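Local coordinates for protein Pro-metalloprotease PrtV (Vibrio cholerae, PDB 4L9D) that probably acts as a secreted, cytotoxic metalloprotease, of which this piece is the PKD1 domain, whose calcium binding regulates interdomain flexibility, at residues A[11-25]-A[52-66]. Numbering follows the deposited sequence.
Sequences RFELKVEGLSVMSQN and PTWSYTKAGSYSVTL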
ATOM      1  N   ARG A  11      -6.529  -3.351   2.103  1.00  3.89           N
ATOM      2  CA  ARG A  11      -6.755  -3.621   0.670  1.00  3.65           C
ATOM      3  C   ARG A  11      -6.497  -2.364  -0.106  1.00  3.75           C
ATOM      4  O   ARG A  11      -6.746  -1.248   0.388  1.00  4.42           O
ATOM      5  CB  ARG A  11      -8.219  -4.109   0.466  1.00  3.84           C
ATOM      6  CG  ARG A  11      -8.432  -4.759  -0.889  1.00  4.02           C
ATOM      7  CD  ARG A  11      -9.875  -5.306  -1.029  1.00  4.20           C
ATOM      8  NE  ARG A  11     -10.815  -4.223  -0.886  1.00  4.82           N
ATOM      9  CZ  ARG A  11     -12.133  -4.340  -1.144  1.00  5.60           C
ATOM     10  NH1 ARG A  11     -12.630  -5.460  -1.670  1.00  5.59           N
ATOM     11  NH2 ARG A  11     -12.904  -3.314  -0.925  1.00  8.74           N
ATOM     12  N   PHE A  12      -5.988  -2.518  -1.325  1.00  3.91           N
ATOM     13  CA  PHE A  12      -5.713  -1.359  -2.179  1.00  4.05           C
ATOM     14  C   PHE A  12      -5.726  -1.836  -3.650  1.00  4.10           C
ATOM     15  O   PHE A  12      -5.642  -3.024  -3.920  1.00  5.44           O
ATOM     16  CB  PHE A  12      -4.388  -0.675  -1.831  1.00  4.51           C
ATOM     17  CG  PHE A  12      -3.186  -1.587  -1.942  1.00  4.40           C
ATOM     18  CD1 PHE A  12      -2.621  -1.882  -3.146  1.00  5.27           C
ATOM     19  CD2 PHE A  12      -2.563  -2.095  -0.811  1.00  4.94           C
ATOM     20  CE1 PHE A  12      -1.523  -2.711  -3.214  1.00  5.95           C
ATOM     21  CE2 PHE A  12      -1.476  -2.931  -0.896  1.00  5.02           C
ATOM     22  CZ  PHE A  12      -0.918  -3.223  -2.118  1.00  4.93           C
ATOM     23  N   GLU A  13      -5.771  -0.846  -4.530  1.00  4.81           N
ATOM     24  CA  GLU A  13      -5.529  -1.106  -5.953  1.00  4.73           C
ATOM     25  C   GLU A  13      -4.481  -0.102  -6.457  1.00  4.58           C
ATOM     26  O   GLU A  13      -4.432   1.053  -5.964  1.00  6.65           O
ATOM     27  CB  GLU A  13      -6.815  -0.979  -6.776  1.00  5.37           C
ATOM     28  CG  GLU A  13      -7.867  -1.944  -6.302  1.00  5.72           C
ATOM     29  CD  GLU A  13      -9.133  -2.048  -7.133  1.00  5.90           C
ATOM     30  OE1 GLU A  13      -9.188  -1.461  -8.235  1.00  8.38           O
ATOM     31  OE2 GLU A  13     -10.075  -2.784  -6.689  1.00  7.33           O
ATOM     32  N   LEU A  14      -3.669  -0.489  -7.409  1.00  5.18           N
ATOM     33  CA  LEU A  14      -2.563   0.326  -7.915  1.00  5.62           C
ATOM     34  C   LEU A  14      -2.740   0.592  -9.410  1.00  5.34           C
ATOM     35  O   LEU A  14      -3.187  -0.259 -10.163  1.00  8.38           O
ATOM     36  CB  LEU A  14      -1.263  -0.385  -7.719  1.00  6.03           C
ATOM     37  CG  LEU A  14      -0.914  -0.769  -6.295  1.00  5.63           C
ATOM     38  CD1 LEU A  14       0.466  -1.467  -6.224  1.00  7.78           C
ATOM     39  CD2 LEU A  14      -0.969   0.405  -5.341  1.00  6.07           C
ATOM     40  N   LYS A  15      -2.291   1.775  -9.807  1.00  6.32           N
ATOM     41  CA  LYS A  15      -2.198   2.162 -11.200  0.50  6.85           C
ATOM     42  C   LYS A  15      -0.728   2.492 -11.493  1.00  6.04           C
ATOM     43  O   LYS A  15      -0.167   3.414 -10.895  1.00  8.39           O
ATOM     44  CB  LYS A  15      -3.042   3.349 -11.566  0.50  9.93           C
ATOM     45  CG  LYS A  15      -3.011   3.589 -13.078  0.50 14.99           C
ATOM     46  CD  LYS A  15      -3.553   4.961 -13.454  0.50 18.99           C
ATOM     47  CE  LYS A  15      -2.573   6.111 -13.183  0.50 25.06           C
ATOM     48  NZ  LYS A  15      -1.390   6.163 -14.114  0.50 27.72           N
ATOM     49  N   VAL A  16      -0.084   1.763 -12.393  1.00  7.66           N
ATOM     50  CA  VAL A  16       1.318   1.901 -12.718  1.00  8.16           C
ATOM     51  C   VAL A  16       1.470   2.561 -14.059  1.00  8.40           C
ATOM     52  O   VAL A  16       0.810   2.183 -15.021  1.00 12.03           O
ATOM     53  CB  VAL A  16       2.011   0.539 -12.785  1.00  9.64           C
ATOM     54  CG1 VAL A  16       3.438   0.651 -13.236  1.00 12.62           C
ATOM     55  CG2 VAL A  16       1.865  -0.181 -11.455  1.00 11.48           C
ATOM     56  N   GLU A  17       2.259   3.631 -14.081  0.50  7.92           N
ATOM     57  CA  GLU A  17       2.617   4.380 -15.290  0.50 10.52           C
ATOM     58  C   GLU A  17       4.141   4.488 -15.400  0.50  9.16           C
ATOM     59  O   GLU A  17       4.740   5.361 -14.758  0.50  8.60           O
ATOM     60  CB  GLU A  17       1.961   5.755 -15.288  0.50 10.38           C
ATOM     61  CG  GLU A  17       0.443   5.680 -15.428  0.50 16.25           C
ATOM     62  CD  GLU A  17      -0.150   6.886 -16.047  0.50 28.06           C
ATOM     63  OE1 GLU A  17       0.448   7.995 -15.936  0.50 37.76           O
ATOM     64  OE2 GLU A  17      -1.212   6.678 -16.644  0.50 34.02           O
ATOM     65  N   GLY A  18       4.802   3.582 -16.166  1.00 10.23           N
ATOM     66  CA  GLY A  18       6.239   3.631 -16.208  1.00  9.63           C
ATOM     67  C   GLY A  18       6.842   3.165 -14.891  1.00  7.60           C
ATOM     68  O   GLY A  18       6.532   2.055 -14.413  1.00 10.35           O
ATOM     69  N   LEU A  19       7.648   4.018 -14.269  1.00  7.58           N
ATOM     70  CA  LEU A  19       8.235   3.776 -12.976  1.00  6.70           C
ATOM     71  C   LEU A  19       7.412   4.352 -11.816  1.00  6.48           C
ATOM     72  O   LEU A  19       7.798   4.215 -10.658  1.00  6.78           O
ATOM     73  CB  LEU A  19       9.650   4.338 -12.906  1.00  7.22           C
ATOM     74  CG  LEU A  19      10.701   3.646 -13.785  1.00  8.01           C
ATOM     75  CD1 LEU A  19      11.985   4.437 -13.825  1.00 10.33           C
ATOM     76  CD2 LEU A  19      10.936   2.225 -13.342  1.00 10.95           C
ATOM     77  N   SER A  20       6.330   5.065 -12.135  0.50  6.46           N
ATOM     78  CA  SER A  20       5.520   5.744 -11.148  0.50  5.64           C
ATOM     79  C   SER A  20       4.167   5.015 -10.842  0.50  5.50           C
ATOM     80  O   SER A  20       3.523   4.465 -11.747  0.50  6.67           O
ATOM     81  CB  SER A  20       5.231   7.140 -11.669  0.50  6.30           C
ATOM     82  OG  SER A  20       4.639   7.964 -10.752  0.60  9.44           O
ATOM     83  N   VAL A  21       3.742   5.058  -9.587  1.00  5.59           N
ATOM     84  CA  VAL A  21       2.579   4.333  -9.066  1.00  5.43           C
ATOM     85  C   VAL A  21       1.690   5.276  -8.302  1.00  5.73           C
ATOM     86  O   VAL A  21       2.134   6.083  -7.499  1.00  6.74           O
ATOM     87  CB  VAL A  21       3.036   3.192  -8.150  1.00  6.13           C
ATOM     88  CG1 VAL A  21       1.805   2.293  -7.806  1.00  7.82           C
ATOM     89  CG2 VAL A  21       4.073   2.320  -8.751  1.00  7.22           C
ATOM     90  N   MET A  22       0.392   5.159  -8.603  0.70  5.28           N
ATOM     91  CA  MET A  22      -0.657   5.760  -7.836  0.70  5.75           C
ATOM     92  C   MET A  22      -1.471   4.693  -7.095  0.70  4.18           C
ATOM     93  O   MET A  22      -1.583   3.557  -7.624  0.70  5.45           O
ATOM     94  CB  MET A  22      -1.612   6.593  -8.698  0.70  7.81           C
ATOM     95  CG  MET A  22      -0.925   7.707  -9.454  0.70 10.56           C
ATOM     96  SD  MET A  22      -1.949   8.753 -10.494  0.70 20.47           S
ATOM     97  CE  MET A  22      -3.016   9.452  -9.220  0.70 26.31           C
ATOM     98  N   SER A  23      -2.090   5.032  -5.988  1.00  5.31           N
ATOM     99  CA  SER A  23      -2.845   4.080  -5.182  1.00  4.91           C
ATOM    100  C   SER A  23      -4.263   4.548  -4.930  1.00  5.10           C
ATOM    101  O   SER A  23      -4.577   5.744  -4.870  1.00  6.12           O
ATOM    102  CB  SER A  23      -2.128   3.783  -3.882  1.00  4.49           C
ATOM    103  OG  SER A  23      -2.057   4.940  -3.050  1.00  4.81           O
ATOM    104  N   GLN A  24      -5.113   3.547  -4.740  1.00  5.12           N
ATOM    105  CA  GLN A  24      -6.431   3.724  -4.191  0.60  6.63           C
ATOM    106  C   GLN A  24      -6.573   2.810  -2.981  1.00  5.17           C
ATOM    107  O   GLN A  24      -6.310   1.622  -3.080  1.00  5.68           O
ATOM    108  CB  GLN A  24      -7.523   3.415  -5.228  0.60  9.29           C
ATOM    109  CG  GLN A  24      -8.887   3.677  -4.683  0.60 10.01           C
ATOM    110  CD  GLN A  24     -10.037   3.119  -5.525  0.60 15.47           C
ATOM    111  OE1 GLN A  24     -11.059   3.711  -5.549  0.60 24.72           O
ATOM    112  NE2 GLN A  24      -9.892   1.936  -6.066  0.60 17.02           N
ATOM    113  N   ASN A  25      -6.900   3.392  -1.840  1.00  5.01           N
ATOM    114  CA  ASN A  25      -7.049   2.604  -0.596  1.00  4.43           C
ATOM    115  C   ASN A  25      -8.462   2.091  -0.493  1.00  4.98           C
ATOM    116  O   ASN A  25      -9.380   2.896  -0.443  1.00  7.18           O
ATOM    117  CB  ASN A  25      -6.666   3.464   0.575  1.00  6.32           C
ATOM    118  CG  ASN A  25      -6.378   2.635   1.794  1.00  4.50           C
ATOM    119  OD1 ASN A  25      -7.099   1.680   2.083  1.00  5.67           O
ATOM    120  ND2 ASN A  25      -5.345   3.015   2.514  1.00  6.10           N
ATOM    121  N   PRO A  52      -0.814   7.167  -1.121  1.00  3.72           N
ATOM    122  CA  PRO A  52       0.341   7.875  -1.669  1.00  4.32           C
ATOM    123  C   PRO A  52       0.539   7.598  -3.178  1.00  3.95           C
ATOM    124  O   PRO A  52       0.012   6.632  -3.745  1.00  4.65           O
ATOM    125  CB  PRO A  52       1.499   7.380  -0.821  1.00  4.67           C
ATOM    126  CG  PRO A  52       1.085   5.981  -0.443  1.00  5.24           C
ATOM    127  CD  PRO A  52      -0.405   6.041  -0.272  1.00  4.22           C
ATOM    128  N   THR A  53       1.401   8.421  -3.747  1.00  4.41           N
ATOM    129  CA  THR A  53       1.990   8.234  -5.068  0.50  4.25           C
ATOM    130  C   THR A  53       3.526   8.086  -4.859  1.00  4.35           C
ATOM    131  O   THR A  53       4.079   8.758  -3.989  1.00  5.95           O
ATOM    132  CB  THR A  53       1.647   9.427  -5.989  0.50  5.64           C
ATOM    133  OG1 THR A  53       0.242   9.633  -6.014  0.60  7.98           O
ATOM    134  CG2 THR A  53       2.197   9.142  -7.380  0.60  6.74           C
ATOM    135  N   TRP A  54       4.167   7.233  -5.618  1.00  4.14           N
ATOM    136  CA  TRP A  54       5.576   6.976  -5.430  1.00  4.67           C
ATOM    137  C   TRP A  54       6.189   6.538  -6.759  1.00  4.66           C
ATOM    138  O   TRP A  54       5.488   6.364  -7.750  1.00  5.27           O
ATOM    139  CB  TRP A  54       5.820   5.914  -4.343  1.00  4.38           C
ATOM    140  CG  TRP A  54       5.314   4.562  -4.657  1.00  4.39           C
ATOM    141  CD1 TRP A  54       6.065   3.475  -5.100  1.00  4.76           C
ATOM    142  CD2 TRP A  54       3.988   4.032  -4.392  1.00  4.02           C
ATOM    143  NE1 TRP A  54       5.268   2.360  -5.161  1.00  4.63           N
ATOM    144  CE2 TRP A  54       4.020   2.652  -4.689  1.00  4.46           C
ATOM    145  CE3 TRP A  54       2.812   4.595  -3.875  1.00  4.33           C
ATOM    146  CZ2 TRP A  54       2.911   1.835  -4.485  1.00  4.49           C
ATOM    147  CZ3 TRP A  54       1.746   3.780  -3.670  1.00  4.52           C
ATOM    148  CH2 TRP A  54       1.794   2.417  -3.951  1.00  4.95           C
ATOM    149  N   SER A  55       7.524   6.348  -6.772  1.00  5.23           N
ATOM    150  CA  SER A  55       8.193   5.874  -7.976  0.80  5.24           C
ATOM    151  C   SER A  55       9.442   5.106  -7.601  1.00  5.19           C
ATOM    152  O   SER A  55      10.033   5.236  -6.525  1.00  5.71           O
ATOM    153  CB  SER A  55       8.515   7.026  -8.909  0.80  5.66           C
ATOM    154  OG  SER A  55       9.409   7.976  -8.229  0.80  7.15           O
ATOM    155  N   TYR A  56       9.883   4.333  -8.601  1.00  4.98           N
ATOM    156  CA  TYR A  56      11.108   3.554  -8.532  1.00  5.15           C
ATOM    157  C   TYR A  56      12.168   4.147  -9.498  1.00  5.17           C
ATOM    158  O   TYR A  56      11.885   5.100 -10.229  1.00  6.51           O
ATOM    159  CB  TYR A  56      10.786   2.083  -8.912  1.00  4.89           C
ATOM    160  CG  TYR A  56       9.741   1.465  -8.021  1.00  4.44           C
ATOM    161  CD1 TYR A  56      10.101   0.892  -6.816  1.00  4.28           C
ATOM    162  CD2 TYR A  56       8.413   1.458  -8.380  1.00  4.82           C
ATOM    163  CE1 TYR A  56       9.155   0.377  -5.968  1.00  3.95           C
ATOM    164  CE2 TYR A  56       7.443   0.943  -7.514  1.00  4.96           C
ATOM    165  CZ  TYR A  56       7.820   0.365  -6.339  1.00  3.66           C
ATOM    166  OH  TYR A  56       6.853  -0.169  -5.520  1.00  4.14           O
ATOM    167  N   THR A  57      13.384   3.663  -9.406  1.00  4.59           N
ATOM    168  CA  THR A  57      14.479   4.059 -10.266  1.00  4.42           C
ATOM    169  C   THR A  57      14.846   2.967 -11.279  1.00  5.25           C
ATOM    170  O   THR A  57      15.053   3.198 -12.449  1.00  7.21           O
ATOM    171  CB  THR A  57      15.655   4.535  -9.396  1.00  4.95           C
ATOM    172  OG1 THR A  57      15.272   5.709  -8.701  1.00  5.92           O
ATOM    173  CG2 THR A  57      16.881   4.846 -10.215  1.00  5.98           C
ATOM    174  N   LYS A  58      14.982   1.733 -10.775  1.00  5.87           N
ATOM    175  CA  LYS A  58      15.373   0.593 -11.570  1.00  5.81           C
ATOM    176  C   LYS A  58      14.143  -0.191 -12.009  1.00  5.68           C
ATOM    177  O   LYS A  58      13.264  -0.513 -11.217  1.00  5.96           O
ATOM    178  CB  LYS A  58      16.344  -0.303 -10.837  1.00  5.80           C
ATOM    179  CG  LYS A  58      17.083  -1.302 -11.700  1.00  7.46           C
ATOM    180  CD  LYS A  58      18.076  -2.149 -10.931  1.00  8.13           C
ATOM    181  CE  LYS A  58      18.969  -2.901 -11.842  1.00 11.64           C
ATOM    182  NZ  LYS A  58      20.034  -3.710 -11.240  1.00 12.34           N
ATOM    183  N   ALA A  59      14.116  -0.587 -13.279  1.00  6.53           N
ATOM    184  CA  ALA A  59      13.082  -1.548 -13.726  1.00  7.15           C
ATOM    185  C   ALA A  59      13.172  -2.803 -12.930  1.00  6.35           C
ATOM    186  O   ALA A  59      14.253  -3.257 -12.531  1.00  7.64           O
ATOM    187  CB  ALA A  59      13.315  -1.833 -15.230  1.00  9.64           C
ATOM    188  N   GLY A  60      12.007  -3.426 -12.674  1.00  6.38           N
ATOM    189  CA  GLY A  60      11.965  -4.673 -11.944  1.00  7.88           C
ATOM    190  C   GLY A  60      10.652  -4.958 -11.328  1.00  6.90           C
ATOM    191  O   GLY A  60       9.641  -4.295 -11.629  1.00  7.66           O
ATOM    192  N   SER A  61      10.660  -5.953 -10.457  0.70  6.67           N
ATOM    193  CA  SER A  61       9.518  -6.441  -9.719  0.70  5.83           C
ATOM    194  C   SER A  61       9.644  -5.951  -8.275  0.70  5.70           C
ATOM    195  O   SER A  61      10.717  -6.147  -7.660  0.70  6.18           O
ATOM    196  CB  SER A  61       9.499  -7.963  -9.724  0.70  6.86           C
ATOM    197  OG  SER A  61       8.381  -8.519  -9.128  0.70 10.03           O
ATOM    198  N   TYR A  62       8.574  -5.333  -7.753  1.00  5.06           N
ATOM    199  CA  TYR A  62       8.570  -4.825  -6.377  1.00  4.00           C
ATOM    200  C   TYR A  62       7.310  -5.237  -5.681  1.00  4.21           C
ATOM    201  O   TYR A  62       6.199  -5.165  -6.252  1.00  5.48           O
ATOM    202  CB  TYR A  62       8.685  -3.273  -6.374  1.00  4.40           C
ATOM    203  CG  TYR A  62       9.951  -2.763  -7.010  1.00  4.21           C
ATOM    204  CD1 TYR A  62      11.098  -2.583  -6.242  1.00  4.22           C
ATOM    205  CD2 TYR A  62      10.008  -2.473  -8.343  1.00  5.03           C
ATOM    206  CE1 TYR A  62      12.251  -2.038  -6.816  1.00  4.17           C
ATOM    207  CE2 TYR A  62      11.164  -1.955  -8.924  1.00  4.83           C
ATOM    208  CZ  TYR A  62      12.286  -1.747  -8.151  1.00  4.68           C
ATOM    209  OH  TYR A  62      13.464  -1.200  -8.655  1.00  5.16           O
ATOM    210  N   SER A  63       7.419  -5.635  -4.417  0.80  3.71           N
ATOM    211  CA  SER A  63       6.292  -5.952  -3.590  0.80  3.90           C
ATOM    212  C   SER A  63       5.801  -4.714  -2.816  0.80  3.73           C
ATOM    213  O   SER A  63       6.576  -4.115  -2.092  0.80  3.82           O
ATOM    214  CB  SER A  63       6.656  -7.047  -2.628  0.80  5.28           C
ATOM    215  OG  SER A  63       6.984  -8.242  -3.295  0.80  7.33           O
ATOM    216  N   VAL A  64       4.552  -4.379  -3.037  1.00  3.74           N
ATOM    217  CA  VAL A  64       3.932  -3.255  -2.315  1.00  3.51           C
ATOM    218  C   VAL A  64       3.078  -3.827  -1.209  1.00  3.30           C
ATOM    219  O   VAL A  64       2.179  -4.657  -1.450  1.00  4.34           O
ATOM    220  CB  VAL A  64       3.065  -2.433  -3.259  1.00  3.87           C
ATOM    221  CG1 VAL A  64       2.395  -1.324  -2.526  1.00  4.06           C
ATOM    222  CG2 VAL A  64       3.919  -1.856  -4.365  1.00  5.39           C
ATOM    223  N   THR A  65       3.345  -3.410   0.025  1.00  3.52           N
ATOM    224  CA  THR A  65       2.680  -3.884   1.203  1.00  3.76           C
ATOM    225  C   THR A  65       1.993  -2.727   1.915  1.00  3.52           C
ATOM    226  O   THR A  65       2.605  -1.655   2.088  1.00  4.70           O
ATOM    227  CB  THR A  65       3.748  -4.575   2.118  1.00  4.32           C
ATOM    228  OG1 THR A  65       4.426  -5.602   1.367  1.00  5.34           O
ATOM    229  CG2 THR A  65       3.111  -5.182   3.308  1.00  5.94           C
ATOM    230  N   LEU A  66       0.768  -2.936   2.346  1.00  3.52           N
ATOM    231  CA  LEU A  66       0.022  -1.976   3.163  1.00  3.65           C
ATOM    232  C   LEU A  66      -0.404  -2.628   4.449  1.00  3.35           C
ATOM    233  O   LEU A  66      -1.072  -3.674   4.417  1.00  3.78           O
ATOM    234  CB  LEU A  66      -1.231  -1.480   2.432  1.00  3.53           C
ATOM    235  CG  LEU A  66      -2.185  -0.611   3.288  1.00  3.98           C
ATOM    236  CD1 LEU A  66      -1.519   0.686   3.756  1.00  4.55           C
ATOM    237  CD2 LEU A  66      -3.456  -0.322   2.542  1.00  4.65           C
TER
HETATM  238  O   HOH W   1      -2.476   7.930  -5.142  1.00 12.36           O
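V21 lies over one face of the W54 indole. Its CB sits 3.9 Å from the centroid of the W54 five-membered ring, 20° off the normal, a CH-pi contact. V21 CG1 reaches the six-membered ring at W54 CZ2, and V21 CG2 meets the edge of the Y56 ring at CE2. The L14 side chain runs at about a right angle to that of W54, and L14 CD2 touches W54 CH2. Its other methyl, CD1, meets V64 CG2 tip to tip at 3.9 Å. F12 points CZ at V64 O, which lies near the ring plane at its edge. L66 CB packs on F12 CD2 at 3.6 Å.

The backbone holds V21 and W54 as an antiparallel hydrogen-bonded pair: V21 N to W54 O is 2.9 Å, and W54 N gives the return bond to V21 O. Y56 N continues the ladder to L19 O. At the other end S23 OG donates to a lone pair of P52 O at 2.8 Å. With chi1 at 65°, between backbone N and carbonyl carbon, the S23 hydroxyl turns to that oxygen.

W54 NE1 bonds Y56 OH at 3.0 Å, close to the indole plane, and Y56 OH also bonds F41 O. F41 stacks on W54, and Y62 lies against a face of Y56. H78 meets F12 edge-to-face.

Strand 53-55 pairs with strand 20-25 at an edge of the three-stranded sheet, while strand 60-70 belongs to the facing sheet of the PKD beta-sandwich. The chemistry implies an apolar core between the sheets, in which the indole N-H is satisfied by the Y56 hydroxyl oxygen, and that hydroxyl in turn by F41 O, which would limit rotation of both rings.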